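Local coordinates for protein-glutamine gamma-glutamyltransferase (PDB 6G49) that shows transglutaminase activity in vitro, joining protein glutamine and lysine side chains, and is critical for the viability of Pseudomonas aeruginosa, at residues P90-E95 with S167-T172; R188-E193 with D233-T238; A206-R211 with F252-A257; G248-V253 with V302-Q307. All coordinates share one frame; numbering follows the deposited sequence. Where two conformers were deposited one is given.

Contact 1 of 4, residues P90-E95 with S167-T172; sequences PQWSGE and SIDPRT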
loop_
_atom_site.group_PDB
_atom_site.type_symbol
_atom_site.label_atom_id
_atom_site.label_comp_id
_atom_site.label_asym_id
_atom_site.label_seq_id
_atom_site.Cartn_x
_atom_site.Cartn_y
_atom_site.Cartn_z
ATOM N N PRO A 90 13.016 9.340 -3.803
ATOM C CA PRO A 90 13.432 9.121 -5.192
ATOM C C PRO A 90 13.721 7.662 -5.524
ATOM O O PRO A 90 14.225 6.926 -4.694
ATOM C CB PRO A 90 14.695 9.970 -5.313
ATOM C CG PRO A 90 14.674 10.894 -4.140
ATOM C CD PRO A 90 13.892 10.207 -3.021
ATOM N N GLN A 91 13.476 7.239 -6.783
ATOM C CA GLN A 91 13.634 5.827 -7.199
ATOM C C GLN A 91 14.586 5.761 -8.410
ATOM O O GLN A 91 14.848 6.802 -9.058
ATOM C CB GLN A 91 12.289 5.182 -7.595
ATOM C CG GLN A 91 11.190 5.250 -6.514
ATOM C CD GLN A 91 11.538 4.445 -5.276
ATOM O OE1 GLN A 91 12.189 3.407 -5.343
ATOM N NE2 GLN A 91 11.170 4.974 -4.118
ATOM N N TRP A 92 15.006 4.538 -8.753
ATOM C CA TRP A 92 15.748 4.245 -9.991
ATOM C C TRP A 92 14.967 3.143 -10.723
ATOM O O TRP A 92 13.873 2.809 -10.330
ATOM C CB TRP A 92 17.216 3.874 -9.705
ATOM C CG TRP A 92 17.440 2.844 -8.631
ATOM C CD1 TRP A 92 17.564 1.488 -8.805
ATOM C CD2 TRP A 92 17.635 3.073 -7.218
ATOM N NE1 TRP A 92 17.814 0.869 -7.608
ATOM C CE2 TRP A 92 17.832 1.805 -6.613
ATOM C CE3 TRP A 92 17.621 4.213 -6.396
ATOM C CZ2 TRP A 92 18.017 1.656 -5.236
ATOM C CZ3 TRP A 92 17.819 4.061 -5.039
ATOM C CH2 TRP A 92 18.012 2.802 -4.474
ATOM N N SER A 93 15.515 2.598 -11.801
ATOM C CA SER A 93 14.803 1.598 -12.618
ATOM C C SER A 93 14.595 0.290 -11.839
ATOM O O SER A 93 15.459 -0.139 -11.063
ATOM C CB SER A 93 15.517 1.343 -13.926
ATOM O OG SER A 93 14.776 0.401 -14.698
ATOM N N GLY A 94 13.412 -0.331 -12.008
ATOM C CA GLY A 94 13.154 -1.681 -11.490
ATOM C C GLY A 94 12.907 -2.714 -12.590
ATOM O O GLY A 94 12.594 -3.840 -12.290
ATOM N N GLU A 95 13.095 -2.346 -13.866
ATOM C CA GLU A 95 12.816 -3.199 -15.021
ATOM C C GLU A 95 14.060 -4.045 -15.364
ATOM O O GLU A 95 14.649 -3.826 -16.412
ATOM C CB GLU A 95 12.394 -2.271 -16.170
ATOM C CG GLU A 95 11.850 -2.983 -17.401
ATOM C CD GLU A 95 10.550 -3.739 -17.200
ATOM O OE1 GLU A 95 10.014 -3.732 -16.087
ATOM O OE2 GLU A 95 10.095 -4.362 -18.161
ATOM N N SER A 167 17.170 -10.797 -3.661
ATOM C CA SER A 167 18.374 -10.128 -3.137
ATOM C C SER A 167 18.178 -8.620 -3.185
ATOM O O SER A 167 17.835 -8.101 -4.208
ATOM C CB SER A 167 19.611 -10.468 -3.958
ATOM O OG SER A 167 19.899 -11.814 -3.743
ATOM N N ILE A 168 18.314 -7.966 -2.051
ATOM C CA ILE A 168 17.920 -6.544 -1.915
ATOM C C ILE A 168 19.180 -5.695 -2.074
ATOM O O ILE A 168 20.254 -6.011 -1.537
ATOM C CB ILE A 168 17.136 -6.337 -0.612
ATOM C CG1 ILE A 168 16.410 -4.986 -0.613
ATOM C CG2 ILE A 168 18.018 -6.521 0.625
ATOM C CD1 ILE A 168 15.617 -4.725 0.650
ATOM N N ASP A 169 19.041 -4.628 -2.849
ATOM C CA ASP A 169 20.035 -3.624 -2.936
ATOM C C ASP A 169 20.310 -3.073 -1.533
ATOM O O ASP A 169 19.386 -2.779 -0.785
ATOM C CB ASP A 169 19.581 -2.450 -3.799
ATOM C CG ASP A 169 20.669 -1.450 -4.072
ATOM O OD1 ASP A 169 21.060 -0.661 -3.165
ATOM O OD2 ASP A 169 21.040 -1.365 -5.216
ATOM N N PRO A 170 21.578 -2.966 -1.075
ATOM C CA PRO A 170 21.847 -2.427 0.275
ATOM C C PRO A 170 21.282 -1.047 0.569
ATOM O O PRO A 170 20.880 -0.832 1.702
ATOM C CB PRO A 170 23.402 -2.464 0.361
ATOM C CG PRO A 170 23.809 -2.456 -1.070
ATOM C CD PRO A 170 22.808 -3.330 -1.786
ATOM N N ARG A 171 21.196 -0.174 -0.430
ATOM C CA ARG A 171 20.622 1.149 -0.254
ATOM C C ARG A 171 19.116 1.019 0.032
ATOM O O ARG A 171 18.608 1.736 0.880
ATOM C CB ARG A 171 20.859 2.041 -1.461
ATOM C CG ARG A 171 22.313 2.431 -1.679
ATOM C CD ARG A 171 22.483 2.990 -3.091
ATOM N NE ARG A 171 21.998 2.062 -4.090
ATOM C CZ ARG A 171 22.045 2.255 -5.411
ATOM N NH1 ARG A 171 22.498 3.396 -5.895
ATOM N NH2 ARG A 171 21.634 1.304 -6.235
ATOM N N THR A 172 18.447 0.139 -0.710
ATOM C CA THR A 172 17.002 -0.093 -0.516
ATOM C C THR A 172 16.720 -0.668 0.877
ATOM O O THR A 172 15.805 -0.276 1.596
ATOM C CB THR A 172 16.452 -1.017 -1.600
ATOM O OG1 THR A 172 16.790 -0.376 -2.826
ATOM C CG2 THR A 172 14.950 -1.110 -1.493
#
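W92 reaches out from its loop and meets R171 and T172 at the start of helix 170-175. Mostly its six-membered ring does the touching. CG stands between the backbone N and the carbonyl carbon (chi1 49°), which swings the indole toward the helix. The close part lies at the buried T172. There T172 OG1 approaches W92 CZ2 to 3.4 Å, obliquely to the ring. D169 adds a lighter touch, with CG 4.2 Å from W92 CZ2.

The looser part is the solvent side. R171 is exposed, and its guanidinium lies over one face of the indole. R171 CZ sits 4.3 Å from the centroid of the W92 six-membered ring, over the face, in a cation-pi arrangement. The planes are tilted by 28°, so the stack is not quite flat. R171 NH2 comes nearest, 3.8 Å from W92 CZ2.

D169 holds the guanidinium in this pose. The arginine chain bends at chi3 (-55°) and grips the carboxylate side-on in a salt bridge: R171 NE hydrogen-bonds D169 OD1 at 3.0 Å and R171 NH2 D169 OD2 at 2.9 Å. D169 is also the N-cap, because OD1 accepts from R171 N at 2.8 Å through its anti lone pair. The contact joins the loop between strands 86-87 and 100-101 to a capped helix start, away from the active site. The W92 backbone is hydrogen-bonded to S138.

Across the contact the chemistry is cation-pi and van der Waals. The carboxylate probably offsets part of the arginine charge while fixing the plane that the indole stacks on.

Contact 2 of 4, residues R188-E193 with D233-T238; sequences RALADE and DFLFDT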
loop_
_atom_site.group_PDB
_atom_site.type_symbol
_atom_site.label_atom_id
_atom_site.label_comp_id
_atom_site.label_asym_id
_atom_site.label_seq_id
_atom_site.Cartn_x
_atom_site.Cartn_y
_atom_site.Cartn_z
ATOM N N ARG A 188 8.465 1.402 19.774
ATOM C CA ARG A 188 9.802 0.862 19.701
ATOM C C ARG A 188 9.969 -0.262 20.725
ATOM O O ARG A 188 10.550 -1.307 20.429
ATOM C CB ARG A 188 10.846 1.964 19.895
ATOM C CG ARG A 188 11.085 2.840 18.676
ATOM C CD ARG A 188 11.997 3.986 19.065
ATOM N NE ARG A 188 11.551 5.245 18.502
ATOM C CZ ARG A 188 11.959 5.732 17.332
ATOM N NH1 ARG A 188 13.012 5.210 16.713
ATOM N NH2 ARG A 188 11.305 6.738 16.778
ATOM N N ALA A 189 9.413 -0.075 21.935
ATOM C CA ALA A 189 9.471 -1.162 22.968
ATOM C C ALA A 189 8.734 -2.428 22.504
ATOM O O ALA A 189 9.192 -3.550 22.668
ATOM C CB ALA A 189 8.898 -0.650 24.288
ATOM N N LEU A 190 7.550 -2.249 21.894
ATOM C CA LEU A 190 6.829 -3.357 21.342
ATOM C C LEU A 190 7.672 -4.079 20.286
ATOM O O LEU A 190 7.713 -5.287 20.274
ATOM C CB LEU A 190 5.501 -2.862 20.766
ATOM C CG LEU A 190 4.683 -3.902 20.015
ATOM C CD1 LEU A 190 4.181 -5.032 20.918
ATOM C CD2 LEU A 190 3.507 -3.258 19.295
ATOM N N ALA A 191 8.299 -3.317 19.365
ATOM C CA ALA A 191 9.096 -3.888 18.311
ATOM C C ALA A 191 10.254 -4.728 18.900
ATOM O O ALA A 191 10.548 -5.799 18.440
ATOM C CB ALA A 191 9.652 -2.796 17.450
ATOM N N ASP A 192 10.855 -4.189 19.949
ATOM C CA ASP A 192 11.941 -4.916 20.676
ATOM C C ASP A 192 11.466 -6.256 21.238
ATOM O O ASP A 192 12.137 -7.240 21.079
ATOM C CB ASP A 192 12.438 -4.097 21.866
ATOM C CG ASP A 192 13.244 -2.891 21.446
ATOM O OD1 ASP A 192 13.647 -2.854 20.255
ATOM O OD2 ASP A 192 13.421 -1.967 22.302
ATOM N N GLU A 193 10.293 -6.244 21.846
ATOM C CA GLU A 193 9.699 -7.418 22.467
ATOM C C GLU A 193 9.384 -8.421 21.359
ATOM O O GLU A 193 9.662 -9.612 21.474
ATOM C CB GLU A 193 8.471 -7.023 23.299
ATOM C CG GLU A 193 8.801 -6.153 24.503
ATOM C CD GLU A 193 7.671 -5.302 25.046
ATOM O OE1 GLU A 193 6.508 -5.598 24.719
ATOM O OE2 GLU A 193 7.959 -4.337 25.792
ATOM N N ASP A 233 0.104 6.542 20.261
ATOM C CA ASP A 233 -1.275 6.982 20.620
ATOM C C ASP A 233 -2.303 6.076 19.919
ATOM O O ASP A 233 -3.292 5.592 20.512
ATOM C CB ASP A 233 -1.494 8.466 20.341
ATOM C CG ASP A 233 -0.658 9.387 21.235
ATOM O OD1 ASP A 233 -0.073 8.888 22.210
ATOM O OD2 ASP A 233 -0.525 10.550 20.853
ATOM N N PHE A 234 -2.076 5.814 18.631
ATOM C CA PHE A 234 -2.937 4.929 17.872
ATOM C C PHE A 234 -2.861 3.502 18.387
ATOM O O PHE A 234 -3.886 2.874 18.623
ATOM C CB PHE A 234 -2.633 5.021 16.370
ATOM C CG PHE A 234 -3.254 3.898 15.589
ATOM C CD1 PHE A 234 -4.636 3.866 15.346
ATOM C CD2 PHE A 234 -2.478 2.899 15.032
ATOM C CE1 PHE A 234 -5.199 2.818 14.632
ATOM C CE2 PHE A 234 -3.033 1.852 14.310
ATOM C CZ PHE A 234 -4.406 1.825 14.075
ATOM N N LEU A 235 -1.670 2.909 18.546
ATOM C CA LEU A 235 -1.597 1.474 18.883
ATOM C C LEU A 235 -2.093 1.155 20.314
ATOM O O LEU A 235 -2.486 0.048 20.536
ATOM C CB LEU A 235 -0.150 0.985 18.781
ATOM C CG LEU A 235 0.368 0.822 17.368
ATOM C CD1 LEU A 235 1.860 0.466 17.384
ATOM C CD2 LEU A 235 -0.443 -0.243 16.635
ATOM N N PHE A 236 -1.869 2.084 21.240
ATOM C CA PHE A 236 -1.989 1.744 22.699
ATOM C C PHE A 236 -3.081 2.573 23.393
ATOM O O PHE A 236 -3.457 2.219 24.501
ATOM C CB PHE A 236 -0.649 1.916 23.413
ATOM C CG PHE A 236 0.473 1.181 22.740
ATOM C CD1 PHE A 236 0.462 -0.197 22.662
ATOM C CD2 PHE A 236 1.546 1.878 22.215
ATOM C CE1 PHE A 236 1.493 -0.874 22.031
ATOM C CE2 PHE A 236 2.571 1.199 21.575
ATOM C CZ PHE A 236 2.530 -0.167 21.466
ATOM N N ASP A 237 -3.524 3.681 22.803
ATOM C CA ASP A 237 -4.508 4.605 23.439
ATOM C C ASP A 237 -5.832 4.587 22.676
ATOM O O ASP A 237 -6.826 4.029 23.162
ATOM C CB ASP A 237 -3.929 6.002 23.653
ATOM C CG ASP A 237 -2.646 6.033 24.474
ATOM O OD1 ASP A 237 -2.332 5.005 25.128
ATOM O OD2 ASP A 237 -1.939 7.095 24.427
ATOM N N THR A 238 -5.876 5.134 21.457
ATOM C CA THR A 238 -7.127 5.310 20.732
ATOM C C THR A 238 -7.564 3.982 20.096
ATOM O O THR A 238 -8.772 3.726 19.955
ATOM C CB THR A 238 -7.066 6.449 19.713
ATOM O OG1 THR A 238 -6.225 6.029 18.616
ATOM C CG2 THR A 238 -6.597 7.757 20.301
#
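D233 O is gripped by two backbone N-H groups in the turn that carries F236 to L190. D237 N donates to D233 O at 3.0 Å, and T238 N donates to D233 O at 2.8 Å. The second bond spans five residues, so the end of helix 230-238 widens into a pi-type turn. F236 lies within this turn.

Across the gap the contact is small and apolar. L190 has CG anti to its backbone N (chi1 174°), and its CD2 branch comes to the edge of the F236 ring, near the ring plane. The closest pair is L190 CD2 to F236 CZ, 3.9 Å. The stem also touches, with L190 CB 4.1 Å from F236 CZ.

These are two helices of the transglutaminase-like core, 185-197 and 230-238. Within 188-193 and 233-238 the nearest CA atoms, those of L190 and L235, are 10.0 Å apart, so long side chains have to bridge the space. R211 of helix 201-214 packs against both L190 and F236. Helix 243-256 also backs the pair, since A191 rests on A256 and L235 on V253.

L235 plays two parts. Its CB lies over the centre of one face of the F236 ring, 3.7 Å above the plane. L235 CD1 makes a looser touch with L190 CD2 at 4.5 Å. L190 and L235 are buried, whereas F236 is partly exposed. D237, on the outer side, forms a salt bridge with R186.

Contact 3 of 4, residues A206-R211 with F252-A257; sequences AALLQR and FVLRAA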
loop_
_atom_site.group_PDB
_atom_site.type_symbol
_atom_site.label_atom_id
_atom_site.label_comp_id
_atom_site.label_asym_id
_atom_site.label_seq_id
_atom_site.Cartn_x
_atom_site.Cartn_y
_atom_site.Cartn_z
ATOM N N ALA A 206 3.109 -12.099 11.596
ATOM C CA ALA A 206 1.847 -12.755 12.082
ATOM C C ALA A 206 1.469 -12.313 13.491
ATOM O O ALA A 206 0.293 -12.066 13.757
ATOM C CB ALA A 206 1.977 -14.265 11.983
ATOM N N ALA A 207 2.440 -12.173 14.397
ATOM C CA ALA A 207 2.160 -11.784 15.753
ATOM C C ALA A 207 1.614 -10.343 15.782
ATOM O O ALA A 207 0.666 -10.003 16.547
ATOM C CB ALA A 207 3.399 -11.940 16.611
ATOM N N LEU A 208 2.192 -9.471 14.924
ATOM C CA LEU A 208 1.713 -8.137 14.864
ATOM C C LEU A 208 0.280 -8.079 14.299
ATOM O O LEU A 208 -0.563 -7.314 14.819
ATOM C CB LEU A 208 2.725 -7.338 14.027
ATOM C CG LEU A 208 2.549 -5.844 13.937
ATOM C CD1 LEU A 208 2.317 -5.180 15.275
ATOM C CD2 LEU A 208 3.781 -5.216 13.264
ATOM N N LEU A 209 -0.001 -8.845 13.234
ATOM C CA LEU A 209 -1.354 -8.888 12.660
ATOM C C LEU A 209 -2.341 -9.367 13.735
ATOM O O LEU A 209 -3.487 -8.900 13.836
ATOM C CB LEU A 209 -1.348 -9.800 11.450
ATOM C CG LEU A 209 -0.647 -9.227 10.235
ATOM C CD1 LEU A 209 -0.602 -10.312 9.158
ATOM C CD2 LEU A 209 -1.354 -7.951 9.766
ATOM N N GLN A 210 -1.891 -10.295 14.584
ATOM C CA GLN A 210 -2.741 -10.830 15.625
ATOM C C GLN A 210 -3.136 -9.746 16.632
ATOM O O GLN A 210 -4.254 -9.759 17.214
ATOM C CB GLN A 210 -2.030 -11.997 16.321
ATOM C CG GLN A 210 -2.271 -13.337 15.648
ATOM C CD GLN A 210 -1.727 -14.404 16.565
ATOM O OE1 GLN A 210 -2.464 -15.035 17.334
ATOM N NE2 GLN A 210 -0.413 -14.526 16.573
ATOM N N ARG A 211 -2.262 -8.774 16.886
ATOM C CA ARG A 211 -2.596 -7.711 17.827
ATOM C C ARG A 211 -3.780 -6.893 17.289
ATOM O O ARG A 211 -4.698 -6.473 18.015
ATOM C CB ARG A 211 -1.414 -6.784 18.133
ATOM C CG ARG A 211 -0.313 -7.441 18.937
ATOM C CD ARG A 211 0.788 -6.419 19.107
ATOM N NE ARG A 211 0.375 -5.250 19.872
ATOM C CZ ARG A 211 0.488 -5.169 21.197
ATOM N NH1 ARG A 211 0.988 -6.190 21.879
ATOM N NH2 ARG A 211 0.082 -4.089 21.818
ATOM N N PHE A 252 6.093 1.034 10.832
ATOM C CA PHE A 252 6.938 1.563 11.926
ATOM C C PHE A 252 7.464 0.426 12.787
ATOM O O PHE A 252 8.690 0.330 13.019
ATOM C CB PHE A 252 6.181 2.573 12.766
ATOM C CG PHE A 252 7.011 3.183 13.858
ATOM C CD1 PHE A 252 7.298 2.472 15.008
ATOM C CD2 PHE A 252 7.495 4.456 13.699
ATOM C CE1 PHE A 252 8.102 3.034 15.992
ATOM C CE2 PHE A 252 8.304 5.037 14.689
ATOM C CZ PHE A 252 8.576 4.323 15.839
ATOM N N VAL A 253 6.558 -0.422 13.281
ATOM C CA VAL A 253 6.938 -1.477 14.218
ATOM C C VAL A 253 7.862 -2.468 13.531
ATOM O O VAL A 253 8.868 -2.894 14.110
ATOM C CB VAL A 253 5.718 -2.166 14.853
ATOM C CG1 VAL A 253 6.127 -3.358 15.716
ATOM C CG2 VAL A 253 4.961 -1.172 15.670
ATOM N N LEU A 254 7.595 -2.808 12.252
ATOM C CA LEU A 254 8.480 -3.740 11.517
ATOM C C LEU A 254 9.886 -3.150 11.384
ATOM O O LEU A 254 10.887 -3.871 11.652
ATOM C CB LEU A 254 7.883 -4.096 10.153
ATOM C CG LEU A 254 6.609 -4.934 10.158
ATOM C CD1 LEU A 254 6.124 -5.129 8.745
ATOM C CD2 LEU A 254 6.768 -6.274 10.858
ATOM N N ARG A 255 10.001 -1.893 11.030
ATOM C CA ARG A 255 11.289 -1.295 10.862
ATOM C C ARG A 255 12.007 -1.260 12.208
ATOM O O ARG A 255 13.263 -1.496 12.258
ATOM C CB ARG A 255 11.186 0.140 10.395
ATOM C CG ARG A 255 10.743 0.272 8.942
ATOM C CD ARG A 255 10.921 1.675 8.450
ATOM N NE ARG A 255 10.585 1.779 7.015
ATOM C CZ ARG A 255 10.773 2.808 6.238
ATOM N NH1 ARG A 255 11.249 3.964 6.693
ATOM N NH2 ARG A 255 10.518 2.658 4.918
ATOM N N ALA A 256 11.273 -0.962 13.278
ATOM C CA ALA A 256 11.891 -0.889 14.626
ATOM C C ALA A 256 12.336 -2.277 15.077
ATOM O O ALA A 256 13.250 -2.347 15.952
ATOM C CB ALA A 256 10.989 -0.217 15.612
ATOM N N ALA A 257 11.767 -3.345 14.551
ATOM C CA ALA A 257 12.143 -4.720 14.838
ATOM C C ALA A 257 13.243 -5.222 13.881
ATOM O O ALA A 257 13.555 -6.390 13.884
ATOM C CB ALA A 257 10.964 -5.638 14.717
#
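V253 and L254, neighbours on helix 243-256, both meet one methyl group of L208 on helix 201-214. Just before them, F252 turns its ring to other parts of the core: V231, A187 and R188.

V253 comes next and faces L208. L208 CD2 lies against its branch point: V253 CG1 and V253 CB are each 3.9 Å away. With CG1 anti to the backbone N (chi1 174°), V253 turns CG1 to L208 and CG2 to L235 of helix 230-238, so the valine is wedged between two helices. L208 and V253 also have the closest CA atoms of the two segments, 8.5 Å apart.

L254 begins less favourably, since its CB does not point straight at the partner helix. CG lies beside the backbone N (chi1 -68°), which swings the branched end across. CD1 continues the chain, and the lateral L254 CD2 ends 4.0 Å from L208 CD2, methyl to methyl. L254 also packs on L204 and V205, one turn or so earlier in helix 201-214. L208 therefore sits with one methyl against two successive residues, and all three side chains are buried.

R255 then points away from this interface. Its guanidinium nitrogens bond the backbone oxygens of Q178, A261 and E79, which fixes the end of the helix to its surroundings. A256 packs on A191 of helix 185-197. At A257 the helix has ended, and this residue rests on L204.

The helix so packed starts at the probable nucleophile, C243. A buried helix with the active cysteine at its N terminus is characteristic of the transglutaminase-like, papain-type fold.

Contact 4 of 4, residues G248-V253 with V302-Q307; sequences GAMAFV and VDPTYQ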
loop_
_atom_site.group_PDB
_atom_site.type_symbol
_atom_site.label_atom_id
_atom_site.label_comp_id
_atom_site.label_asym_id
_atom_site.label_seq_id
_atom_site.Cartn_x
_atom_site.Cartn_y
_atom_site.Cartn_z
ATOM N N GLY A 248 0.873 2.609 8.439
ATOM C CA GLY A 248 2.013 3.376 8.978
ATOM C C GLY A 248 2.477 2.803 10.273
ATOM O O GLY A 248 3.691 2.575 10.484
ATOM N N ALA A 249 1.541 2.428 11.160
ATOM C CA ALA A 249 1.976 1.865 12.443
ATOM C C ALA A 249 2.612 0.504 12.275
ATOM O O ALA A 249 3.656 0.190 12.910
ATOM C CB ALA A 249 0.848 1.768 13.440
ATOM N N MET A 250 2.079 -0.341 11.395
ATOM C CA MET A 250 2.662 -1.636 11.170
ATOM C C MET A 250 4.054 -1.477 10.553
ATOM O O MET A 250 4.994 -2.191 10.973
ATOM C CB MET A 250 1.838 -2.514 10.238
ATOM C CG MET A 250 2.340 -3.902 10.122
ATOM S SD MET A 250 1.267 -4.945 9.074
ATOM C CE MET A 250 2.063 -6.537 9.205
ATOM N N ALA A 251 4.191 -0.597 9.554
ATOM C CA ALA A 251 5.503 -0.406 8.938
ATOM C C ALA A 251 6.513 0.111 9.981
ATOM O O ALA A 251 7.680 -0.337 9.988
ATOM C CB ALA A 251 5.417 0.508 7.750
ATOM N N PHE A 252 6.093 1.034 10.832
ATOM C CA PHE A 252 6.938 1.563 11.926
ATOM C C PHE A 252 7.464 0.426 12.787
ATOM O O PHE A 252 8.690 0.330 13.019
ATOM C CB PHE A 252 6.181 2.573 12.766
ATOM C CG PHE A 252 7.011 3.183 13.858
ATOM C CD1 PHE A 252 7.298 2.472 15.008
ATOM C CD2 PHE A 252 7.495 4.456 13.699
ATOM C CE1 PHE A 252 8.102 3.034 15.992
ATOM C CE2 PHE A 252 8.304 5.037 14.689
ATOM C CZ PHE A 252 8.576 4.323 15.839
ATOM N N VAL A 253 6.558 -0.422 13.281
ATOM C CA VAL A 253 6.938 -1.477 14.218
ATOM C C VAL A 253 7.862 -2.468 13.531
ATOM O O VAL A 253 8.868 -2.894 14.110
ATOM C CB VAL A 253 5.718 -2.166 14.853
ATOM C CG1 VAL A 253 6.127 -3.358 15.716
ATOM C CG2 VAL A 253 4.961 -1.172 15.670
ATOM N N VAL A 302 1.186 -7.205 2.850
ATOM C CA VAL A 302 0.296 -7.557 3.929
ATOM C C VAL A 302 -0.603 -6.348 4.212
ATOM O O VAL A 302 -0.185 -5.213 4.105
ATOM C CB VAL A 302 1.066 -8.020 5.166
ATOM C CG1 VAL A 302 1.914 -6.920 5.797
ATOM C CG2 VAL A 302 0.166 -8.686 6.173
ATOM N N ASP A 303 -1.849 -6.621 4.620
ATOM C CA ASP A 303 -2.802 -5.523 4.842
ATOM C C ASP A 303 -3.392 -5.625 6.235
ATOM O O ASP A 303 -4.286 -6.428 6.466
ATOM C CB ASP A 303 -3.911 -5.540 3.804
ATOM C CG ASP A 303 -4.842 -4.376 3.968
ATOM O OD1 ASP A 303 -4.658 -3.558 4.907
ATOM O OD2 ASP A 303 -5.746 -4.257 3.079
ATOM N N PRO A 304 -2.911 -4.823 7.202
ATOM C CA PRO A 304 -3.393 -4.910 8.570
ATOM C C PRO A 304 -4.874 -4.547 8.698
ATOM O O PRO A 304 -5.511 -4.967 9.669
ATOM C CB PRO A 304 -2.501 -3.934 9.367
ATOM C CG PRO A 304 -1.928 -3.034 8.326
ATOM C CD PRO A 304 -1.799 -3.870 7.076
ATOM N N THR A 305 -5.398 -3.779 7.755
ATOM C CA THR A 305 -6.804 -3.364 7.760
ATOM C C THR A 305 -7.668 -4.620 7.725
ATOM O O THR A 305 -8.799 -4.661 8.226
ATOM C CB THR A 305 -7.151 -2.471 6.561
ATOM O OG1 THR A 305 -6.487 -1.218 6.708
ATOM C CG2 THR A 305 -8.630 -2.194 6.405
ATOM N N TYR A 306 -7.180 -5.640 7.019
ATOM C CA TYR A 306 -7.955 -6.868 6.853
ATOM C C TYR A 306 -8.278 -7.512 8.222
ATOM O O TYR A 306 -9.311 -8.221 8.351
ATOM C CB TYR A 306 -7.271 -7.844 5.917
ATOM C CG TYR A 306 -8.090 -9.098 5.702
ATOM C CD1 TYR A 306 -9.178 -9.095 4.853
ATOM C CD2 TYR A 306 -7.785 -10.285 6.344
ATOM C CE1 TYR A 306 -9.963 -10.217 4.667
ATOM C CE2 TYR A 306 -8.563 -11.420 6.173
ATOM C CZ TYR A 306 -9.654 -11.386 5.345
ATOM O OH TYR A 306 -10.373 -12.529 5.171
ATOM N N GLN A 307 -7.423 -7.300 9.241
ATOM C CA GLN A 307 -7.581 -7.851 10.565
ATOM C C GLN A 307 -8.721 -7.180 11.336
ATOM O O GLN A 307 -9.216 -7.748 12.325
ATOM C CB GLN A 307 -6.292 -7.763 11.374
ATOM C CG GLN A 307 -5.133 -8.459 10.674
ATOM C CD GLN A 307 -5.403 -9.929 10.495
ATOM O OE1 GLN A 307 -5.868 -10.588 11.426
ATOM N NE2 GLN A 307 -5.054 -10.465 9.340
#
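M250 points from helix 243-256 to V302 and P304, which flank D303. Its side chain is fully extended, with CG anti to the backbone N (chi1 -173°) and the later torsions also near 180°. It therefore crosses the gap like a rod.

M250 CB passes P304 CG at 4.3 Å. M250 CG turns to another helix and lies 3.7 Å from L208 CD2. M250 SD rests on the proline ring, with P304 CG and P304 CD both 3.8 Å away. The tip, CE, reaches V302. M250 CE is 3.4 Å from V302 CG1, tighter than usual for two carbons. Both residues were deposited in two conformers, so this shortness is doubtful. M250 CE also touches L209 CD2 at 3.7 Å, and V290 of strand 286-294 packs on M250.

This is the core of the transglutaminase-like fold of this periplasmic domain, where the helix that begins with the probable nucleophile, C243, packs on the sheet. C243, H287 and D303 are the active-site residues by similarity, consistent with a Cys-His-Asp triad. The side chain of P304 lies about 7 Å from those of C243 and H287. D303 itself points away from the helix, while its two neighbours face M250.

D303 OD2 is bonded to H287 NE2 and to Y72 OH. The other oxygen, D303 OD1, accepts from T305 N at 3.0 Å. That makes an Asx turn, and the donor sits well above the carboxylate plane, 49° out of it. Backbone bonds also run from Y306 N to D303 O and from Q307 N to P304 O.

Overall arrangement
From the N terminus, contact 1 closes first. It ties a loop after strand 86-87 to helix 170-175, across a span with strands but no helix, and stands apart from the others, 23 to 30 Å away by centres. Helix 185-197 then opens contact 2, and helix 201-214 opens contact 3 before contact 2 has closed on helix 230-238. These two loops therefore cross. Contact 3 closes on helix 243-256, where contact 4 has already begun; the two share F252 and V253. Contact 4 returns after strands 286-294 and 298-302. Contacts 2, 3 and 4 touch one another and bind four helices and the D303 loop into one core.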